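Local atomic coordinates of PbSGBP-B lipoprotein (Prevotella bryantii B14, PDB entry 6D2Y), a protein that probably binds polysaccharides, as a surface lipoprotein encoded in a polysaccharide utilization locus. Residues F224-T228 with S255-M259; D251-S255 with K450-I454; S139-A143 with L313-M317. All coordinates share one frame; numbering follows the deposited sequence.

Contact 1: F224-T228 with S255-M259. With MG (magnesium ion), chain B.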
loop_
_atom_site.group_PDB
_atom_site.type_symbol
_atom_site.label_atom_id
_atom_site.label_comp_id
_atom_site.label_asym_id
_atom_site.label_seq_id
_atom_site.Cartn_x
_atom_site.Cartn_y
_atom_site.Cartn_z
ATOM N N PHE A 224 16.830 -6.743 5.067
ATOM C CA PHE A 224 17.088 -8.182 5.164
ATOM C C PHE A 224 16.532 -8.850 3.910
ATOM O O PHE A 224 15.317 -9.020 3.788
ATOM C CB PHE A 224 16.451 -8.797 6.406
ATOM C CG PHE A 224 16.811 -8.117 7.693
ATOM C CD1 PHE A 224 16.072 -7.044 8.158
ATOM C CD2 PHE A 224 17.861 -8.584 8.464
ATOM C CE1 PHE A 224 16.392 -6.429 9.353
ATOM C CE2 PHE A 224 18.185 -7.977 9.660
ATOM C CZ PHE A 224 17.451 -6.898 10.106
ATOM N N ASP A 225 17.411 -9.227 2.987
ATOM C CA ASP A 225 17.065 -10.205 1.963
ATOM C C ASP A 225 17.704 -11.557 2.243
ATOM O O ASP A 225 17.455 -12.517 1.507
ATOM C CB ASP A 225 17.459 -9.698 0.567
ATOM C CG ASP A 225 18.956 -9.747 0.317
ATOM O OD1 ASP A 225 19.738 -9.785 1.289
ATOM O OD2 ASP A 225 19.353 -9.726 -0.867
ATOM N N PHE A 226 18.525 -11.637 3.294
ATOM C CA PHE A 226 19.139 -12.863 3.797
ATOM C C PHE A 226 20.083 -13.502 2.788
ATOM O O PHE A 226 20.428 -14.679 2.920
ATOM C CB PHE A 226 18.074 -13.865 4.254
ATOM C CG PHE A 226 17.120 -13.295 5.263
ATOM C CD1 PHE A 226 17.505 -13.143 6.583
ATOM C CD2 PHE A 226 15.850 -12.888 4.891
ATOM C CE1 PHE A 226 16.639 -12.608 7.516
ATOM C CE2 PHE A 226 14.978 -12.351 5.822
ATOM C CZ PHE A 226 15.379 -12.208 7.135
ATOM N N ASP A 227 20.533 -12.733 1.797
ATOM C CA ASP A 227 21.418 -13.260 0.767
ATOM C C ASP A 227 22.574 -12.307 0.488
ATOM O O ASP A 227 23.726 -12.738 0.369
ATOM C CB ASP A 227 20.636 -13.525 -0.522
ATOM C CG ASP A 227 19.529 -14.547 -0.335
ATOM O OD1 ASP A 227 19.820 -15.661 0.150
ATOM O OD2 ASP A 227 18.366 -14.235 -0.673
ATOM N N THR A 228 22.280 -11.011 0.386
ATOM C CA THR A 228 23.271 -10.022 -0.030
ATOM C C THR A 228 23.923 -9.378 1.189
ATOM O O THR A 228 23.215 -8.974 2.120
ATOM C CB THR A 228 22.627 -8.945 -0.894
ATOM O OG1 THR A 228 21.641 -9.542 -1.747
ATOM C CG2 THR A 228 23.673 -8.240 -1.747
ATOM N N SER A 255 13.464 -15.849 -3.412
ATOM C CA SER A 255 14.766 -15.453 -3.940
ATOM C C SER A 255 15.800 -15.770 -2.860
ATOM O O SER A 255 15.917 -15.030 -1.879
ATOM C CB SER A 255 14.792 -13.983 -4.321
ATOM O OG SER A 255 16.046 -13.632 -4.877
ATOM N N GLY A 256 16.528 -16.866 -3.050
ATOM C CA GLY A 256 17.555 -17.236 -2.091
ATOM C C GLY A 256 16.960 -17.570 -0.738
ATOM O O GLY A 256 15.858 -18.122 -0.630
ATOM N N ASN A 257 17.695 -17.219 0.313
ATOM C CA ASN A 257 17.276 -17.542 1.667
ATOM C C ASN A 257 16.032 -16.760 2.061
ATOM O O ASN A 257 15.799 -15.637 1.606
ATOM C CB ASN A 257 18.396 -17.244 2.665
ATOM C CG ASN A 257 19.554 -18.209 2.548
ATOM O OD1 ASN A 257 19.365 -19.390 2.266
ATOM N ND2 ASN A 257 20.764 -17.709 2.761
ATOM N N TYR A 258 15.230 -17.377 2.920
ATOM C CA TYR A 258 14.112 -16.721 3.573
ATOM C C TYR A 258 14.223 -16.955 5.070
ATOM O O TYR A 258 14.938 -17.848 5.530
ATOM C CB TYR A 258 12.761 -17.242 3.058
ATOM C CG TYR A 258 12.582 -18.733 3.243
ATOM C CD1 TYR A 258 12.866 -19.618 2.210
ATOM C CD2 TYR A 258 12.141 -19.259 4.452
ATOM C CE1 TYR A 258 12.710 -20.984 2.377
ATOM C CE2 TYR A 258 11.990 -20.620 4.628
ATOM C CZ TYR A 258 12.272 -21.477 3.587
ATOM O OH TYR A 258 12.113 -22.831 3.764
HETATM N N MSE A 259 13.494 -16.150 5.829
HETATM C CA MSE A 259 13.424 -16.324 7.272
HETATM C C MSE A 259 12.050 -16.869 7.632
HETATM O O MSE A 259 11.040 -16.413 7.098
HETATM C CB MSE A 259 13.724 -15.000 7.977
HETATM C CG MSE A 259 13.851 -15.059 9.489
HETATM SE SE MSE A 259 12.152 -15.061 10.434
HETATM C CE MSE A 259 11.650 -13.214 10.121
HETATM MG MG MG B . 16.059 -13.785 0.003
HETATM O O HOH W 1 18.404 -13.791 -3.157
HETATM O O HOH W 2 15.914 -12.202 -1.237
#
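In both Asp227 and Asn257 the CG atom stands anti to the carbonyl carbon (chi1 -61° and -71°), and from these positions the two side chains reach across to the opposite backbone. The carboxylate of Asp227 divides its work: OD1 accepts from Asn257 N through its syn lone pair at 2.6 Å, in a nearly straight bond (167° at the hydrogen), while OD2 binds the magnesium ion. Asn257 answers with its amide, ND2 lying 3.1 Å from Phe226 O and donating almost in line with that carbonyl. Three backbone carbonyls complete the share of the metal shell held by these two loops, with Asp225 O at 2.4 Å from MG, Ser255 O at 2.3 Å from MG, and Asn257 O. Asp225 also shapes the first loop: its OD1 receives Asp227 N, which makes an Asx turn, and Thr228 N, which extends it to an Asx motif, both from the same face of the carboxylate. Beside this polar site the Phe226 ring lies between Met259, modelled as selenomethionine, whose CB is 3.4 Å from Phe226 CZ, and Phe224 CB on the opposite face. Residues 224-228 leave the end of strand 222-224 and 255-259 lead into strand 258-261; both of those strands pair with strand 449-458, which supplies Asp452 to the metal, and Ile247 of strand 246-248 packs against Phe226, Asn257 and Met259.

Contact 2: D251-S255 with K450-I454. With MG (magnesium ion), chain B.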
loop_
_atom_site.group_PDB
_atom_site.type_symbol
_atom_site.label_atom_id
_atom_site.label_comp_id
_atom_site.label_asym_id
_atom_site.label_seq_id
_atom_site.Cartn_x
_atom_site.Cartn_y
_atom_site.Cartn_z
ATOM N N ASP A 251 13.110 -25.219 -2.420
ATOM C CA ASP A 251 12.235 -25.112 -3.586
ATOM C C ASP A 251 11.124 -24.087 -3.405
ATOM O O ASP A 251 10.597 -23.585 -4.402
ATOM C CB ASP A 251 11.622 -26.475 -3.914
ATOM C CG ASP A 251 12.595 -27.396 -4.618
ATOM O OD1 ASP A 251 13.545 -26.884 -5.248
ATOM O OD2 ASP A 251 12.406 -28.629 -4.550
ATOM N N THR A 252 10.747 -23.777 -2.167
ATOM C CA THR A 252 9.721 -22.779 -1.901
ATOM C C THR A 252 10.269 -21.359 -1.855
ATOM O O THR A 252 9.507 -20.430 -1.565
ATOM C CB THR A 252 9.014 -23.093 -0.579
ATOM O OG1 THR A 252 9.782 -22.559 0.514
ATOM C CG2 THR A 252 8.856 -24.594 -0.399
ATOM N N SER A 253 11.560 -21.173 -2.121
ATOM C CA SER A 253 12.174 -19.858 -1.988
ATOM C C SER A 253 11.629 -18.888 -3.028
ATOM O O SER A 253 11.400 -19.249 -4.186
ATOM C CB SER A 253 13.691 -19.963 -2.133
ATOM O OG SER A 253 14.300 -20.375 -0.922
ATOM N N LEU A 254 11.421 -17.642 -2.604
ATOM C CA LEU A 254 11.141 -16.567 -3.548
ATOM C C LEU A 254 12.425 -16.089 -4.213
ATOM O O LEU A 254 12.483 -15.937 -5.438
ATOM C CB LEU A 254 10.449 -15.411 -2.829
ATOM C CG LEU A 254 10.391 -14.081 -3.578
ATOM C CD1 LEU A 254 9.345 -14.136 -4.683
ATOM C CD2 LEU A 254 10.115 -12.944 -2.615
ATOM N N SER A 255 13.464 -15.849 -3.412
ATOM C CA SER A 255 14.766 -15.453 -3.940
ATOM C C SER A 255 15.800 -15.770 -2.860
ATOM O O SER A 255 15.917 -15.030 -1.879
ATOM C CB SER A 255 14.792 -13.983 -4.321
ATOM O OG SER A 255 16.046 -13.632 -4.877
ATOM N N LYS A 450 6.949 -17.573 6.315
ATOM C CA LYS A 450 8.237 -17.353 5.684
ATOM C C LYS A 450 8.309 -15.914 5.203
ATOM O O LYS A 450 7.390 -15.428 4.540
ATOM C CB LYS A 450 8.450 -18.338 4.537
ATOM C CG LYS A 450 8.348 -19.783 4.995
ATOM C CD LYS A 450 8.631 -20.772 3.878
ATOM C CE LYS A 450 8.564 -22.200 4.402
ATOM N NZ LYS A 450 8.698 -23.197 3.307
ATOM N N ILE A 451 9.390 -15.229 5.556
ATOM C CA ILE A 451 9.544 -13.810 5.276
ATOM C C ILE A 451 10.847 -13.608 4.522
ATOM O O ILE A 451 11.864 -14.238 4.835
ATOM C CB ILE A 451 9.516 -12.981 6.579
ATOM C CG1 ILE A 451 8.121 -13.025 7.198
ATOM C CG2 ILE A 451 9.942 -11.543 6.327
ATOM C CD1 ILE A 451 8.051 -12.486 8.611
ATOM N N ASP A 452 10.812 -12.741 3.515
ATOM C CA ASP A 452 12.028 -12.330 2.837
ATOM C C ASP A 452 11.836 -10.903 2.337
ATOM O O ASP A 452 10.711 -10.414 2.214
ATOM C CB ASP A 452 12.381 -13.306 1.699
ATOM C CG ASP A 452 13.688 -12.962 1.014
ATOM O OD1 ASP A 452 13.770 -13.095 -0.225
ATOM O OD2 ASP A 452 14.631 -12.544 1.716
ATOM N N ASN A 453 12.954 -10.224 2.094
ATOM C CA ASN A 453 12.955 -8.885 1.511
ATOM C C ASN A 453 12.307 -7.846 2.434
ATOM O O ASN A 453 11.477 -7.038 2.013
ATOM C CB ASN A 453 12.307 -8.879 0.127
ATOM C CG ASN A 453 12.986 -9.846 -0.837
ATOM O OD1 ASN A 453 14.210 -10.006 -0.816
ATOM N ND2 ASN A 453 12.200 -10.473 -1.701
ATOM N N ILE A 454 12.736 -7.844 3.693
ATOM C CA ILE A 454 12.343 -6.795 4.628
ATOM C C ILE A 454 13.049 -5.505 4.231
ATOM O O ILE A 454 14.282 -5.432 4.233
ATOM C CB ILE A 454 12.684 -7.193 6.069
ATOM C CG1 ILE A 454 12.116 -8.576 6.401
ATOM C CG2 ILE A 454 12.172 -6.143 7.046
ATOM C CD1 ILE A 454 12.727 -9.196 7.644
HETATM MG MG MG B . 16.059 -13.785 0.003
HETATM O O HOH W 2 15.914 -12.202 -1.237
#
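Asp452 and Asn453 are successive residues of one strand, yet both direct their side chains toward the loop 251-255. A G1 beta bulge accounts for this: Asn453 has a positive phi (65°), and it and Ile454 together face Phe224. The bulge brings two polar groups to the magnesium site. Asp452, its CG swung opposite the backbone N (chi1 -177°), chelates the ion with both carboxylate oxygens, and OD1 is 2.4 Å from MG. The ion, which Ser255 O also binds, therefore joins loop and strand, and Ser255 O and Asp452 OD1 are 3.3 Å apart as fellow ligands. Asn453 works in the second shell. Its OD1 accepts a hydrogen bond of 2.8 Å from water 2, which is itself 2.0 Å from MG, while its ND2 donates to Glu316 and touches Leu254 CD2 at 3.4 Å. At the far end of the contact the extended chain of Lys450 crosses the Thr252 side chain at about a right angle, and NZ donates to Thr252 OG1 over 3.1 Å. That hydroxyl is also hydrogen-bonded to Asp250, and the ammonium makes a weak bond to Tyr258 OH. With Asp225, Asp227 and Asn257 the shell reaches seven oxygens, more than the six usual for magnesium. The six protein oxygens, unlike water 2, stand farther off than is usual for this ion; seven ligands with a bidentate carboxylate are also found at calcium sites, although the ion here is modelled as magnesium. The two carboxylates, Asp452 and Asp227, probably balance the double charge, and the ion in turn would ease the crowding of so many oxygens.

Contact 3: S139-A143 with L313-M317; sequences SNEWA and LKFEM
Glu316 OE1 lies over one face of the Trp142 indole, nearest CD1 at 3.4 Å, with the carboxylate plane tilted 29° from the ring. At the ring's edge NE1 donates to the backbone of Asp218. An acid over an aromatic face is not favourable by itself, but Glu316 is well compensated: OE1 meets Arg455 and Asn453, and OE2 accepts from Thr394. Asn140 approaches from another direction, OD1 resting 3.6 Å from Glu316 CG. The same oxygen takes Trp142 N at 2.7 Å from well above the carbonyl plane, an Asx turn within the type I turn 140-143. Glu141 forms the charged link, its extended chain crossing that of Lys314 at about a right angle. OE2 offers its syn lone pair to Lys314 NZ in a salt bridge of 2.8 Å, and OE1, which pairs with Arg455, receives water 3 at 2.7 Å. Arg455 thus bonds to both acids, and would temper the repulsion between Glu141 OE1 and Glu316 OE2, 4.5 Å apart. The turn follows strand 134-138 of the IPT/TIG domain and rests on strand 311-318 of the glycan-binding domain, where strands 393-398 and 449-458 flank that strand.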
loop_
_atom_site.group_PDB
_atom_site.type_symbol
_atom_site.label_atom_id
_atom_site.label_comp_id
_atom_site.label_asym_id
_atom_site.label_seq_id
_atom_site.Cartn_x
_atom_site.Cartn_y
_atom_site.Cartn_z
ATOM N N SER A 139 0.451 -7.386 -5.985
ATOM C CA SER A 139 0.271 -8.651 -5.275
ATOM C C SER A 139 1.607 -9.213 -4.804
ATOM O O SER A 139 1.766 -9.579 -3.635
ATOM C CB SER A 139 -0.446 -9.658 -6.171
ATOM O OG SER A 139 0.324 -9.951 -7.323
ATOM N N ASN A 140 2.581 -9.294 -5.708
ATOM C CA ASN A 140 3.930 -9.738 -5.363
ATOM C C ASN A 140 4.889 -8.866 -6.162
ATOM O O ASN A 140 5.061 -9.069 -7.366
ATOM C CB ASN A 140 4.130 -11.214 -5.685
ATOM C CG ASN A 140 5.540 -11.706 -5.374
ATOM O OD1 ASN A 140 6.401 -10.948 -4.930
ATOM N ND2 ASN A 140 5.773 -12.994 -5.603
ATOM N N GLU A 141 5.513 -7.902 -5.493
ATOM C CA GLU A 141 6.500 -7.074 -6.168
ATOM C C GLU A 141 7.706 -7.879 -6.638
ATOM O O GLU A 141 8.483 -7.378 -7.461
ATOM C CB GLU A 141 6.946 -5.945 -5.244
ATOM C CG GLU A 141 5.784 -5.082 -4.799
ATOM C CD GLU A 141 6.192 -3.973 -3.856
ATOM O OE1 GLU A 141 7.408 -3.801 -3.621
ATOM O OE2 GLU A 141 5.296 -3.274 -3.343
ATOM N N TRP A 142 7.890 -9.106 -6.131
ATOM C CA TRP A 142 8.965 -9.994 -6.561
ATOM C C TRP A 142 8.439 -11.209 -7.323
ATOM O O TRP A 142 8.975 -12.312 -7.203
ATOM C CB TRP A 142 9.804 -10.410 -5.356
ATOM C CG TRP A 142 10.766 -9.335 -4.902
ATOM C CD1 TRP A 142 10.457 -8.054 -4.548
ATOM C CD2 TRP A 142 12.189 -9.454 -4.764
ATOM N NE1 TRP A 142 11.595 -7.371 -4.188
ATOM C CE2 TRP A 142 12.672 -8.209 -4.314
ATOM C CE3 TRP A 142 13.098 -10.494 -4.974
ATOM C CZ2 TRP A 142 14.022 -7.978 -4.070
ATOM C CZ3 TRP A 142 14.430 -10.263 -4.736
ATOM C CH2 TRP A 142 14.883 -9.016 -4.287
ATOM N N ALA A 143 7.425 -11.000 -8.155
ATOM C CA ALA A 143 6.827 -12.098 -8.895
ATOM C C ALA A 143 7.742 -12.549 -10.022
ATOM O O ALA A 143 8.289 -11.731 -10.766
ATOM C CB ALA A 143 5.471 -11.684 -9.462
ATOM N N LEU A 313 7.350 0.072 5.813
ATOM C CA LEU A 313 8.054 -1.199 5.890
ATOM C C LEU A 313 7.370 -2.200 4.969
ATOM O O LEU A 313 6.143 -2.350 5.005
ATOM C CB LEU A 313 8.074 -1.720 7.328
ATOM C CG LEU A 313 8.799 -3.042 7.586
ATOM C CD1 LEU A 313 10.299 -2.830 7.756
ATOM C CD2 LEU A 313 8.207 -3.732 8.803
ATOM N N LYS A 314 8.161 -2.874 4.133
ATOM C CA LYS A 314 7.645 -3.841 3.176
ATOM C C LYS A 314 8.445 -5.130 3.265
ATOM O O LYS A 314 9.621 -5.125 3.639
ATOM C CB LYS A 314 7.701 -3.308 1.736
ATOM C CG LYS A 314 6.501 -2.484 1.309
ATOM C CD LYS A 314 6.590 -2.152 -0.171
ATOM C CE LYS A 314 5.428 -1.293 -0.624
ATOM N NZ LYS A 314 5.604 -0.831 -2.026
ATOM N N PHE A 315 7.790 -6.234 2.910
ATOM C CA PHE A 315 8.416 -7.548 2.860
ATOM C C PHE A 315 7.492 -8.487 2.098
ATOM O O PHE A 315 6.286 -8.250 1.997
ATOM C CB PHE A 315 8.711 -8.100 4.263
ATOM C CG PHE A 315 7.486 -8.312 5.115
ATOM C CD1 PHE A 315 7.003 -7.295 5.926
ATOM C CD2 PHE A 315 6.828 -9.536 5.120
ATOM C CE1 PHE A 315 5.881 -7.491 6.716
ATOM C CE2 PHE A 315 5.707 -9.735 5.906
ATOM C CZ PHE A 315 5.235 -8.711 6.706
ATOM N N GLU A 316 8.077 -9.553 1.559
ATOM C CA GLU A 316 7.316 -10.624 0.934
ATOM C C GLU A 316 7.121 -11.758 1.932
ATOM O O GLU A 316 7.999 -12.049 2.748
ATOM C CB GLU A 316 8.013 -11.141 -0.326
ATOM C CG GLU A 316 7.669 -10.367 -1.593
ATOM C CD GLU A 316 8.352 -9.013 -1.659
ATOM O OE1 GLU A 316 9.556 -8.938 -1.344
ATOM O OE2 GLU A 316 7.690 -8.023 -2.032
HETATM N N MSE A 317 5.958 -12.398 1.859
HETATM C CA MSE A 317 5.545 -13.348 2.886
HETATM C C MSE A 317 4.832 -14.564 2.300
HETATM O O MSE A 317 4.003 -14.440 1.396
HETATM C CB MSE A 317 4.642 -12.637 3.900
HETATM C CG MSE A 317 4.073 -13.487 5.030
HETATM SE SE MSE A 317 2.828 -12.371 6.034
HETATM C CE MSE A 317 2.488 -13.449 7.596
HETATM O O HOH W 3 8.782 -1.758 -2.621
#

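How the contacts relate
The three contacts form a row from the domain boundary to the metal site: the centres of contacts 1 and 2 are about 6 Å apart, those of 2 and 3 about 9 Å, and those of 1 and 3 about 13 Å. Contacts 1 and 2 share Ser255, the magnesium ion and water 2, and one antiparallel sheet serves all three, with strand 449-458 between 258-261 and 311-318. Along the chain both segments of contact 1 fall between those of contact 3, whereas those of contacts 2 and 3 alternate. Contact 3 alone joins the IPT/TIG and glycan-binding domains, and Trp142 comes within about 6 Å of the ion (nearest atoms), placing the metal site near that junction.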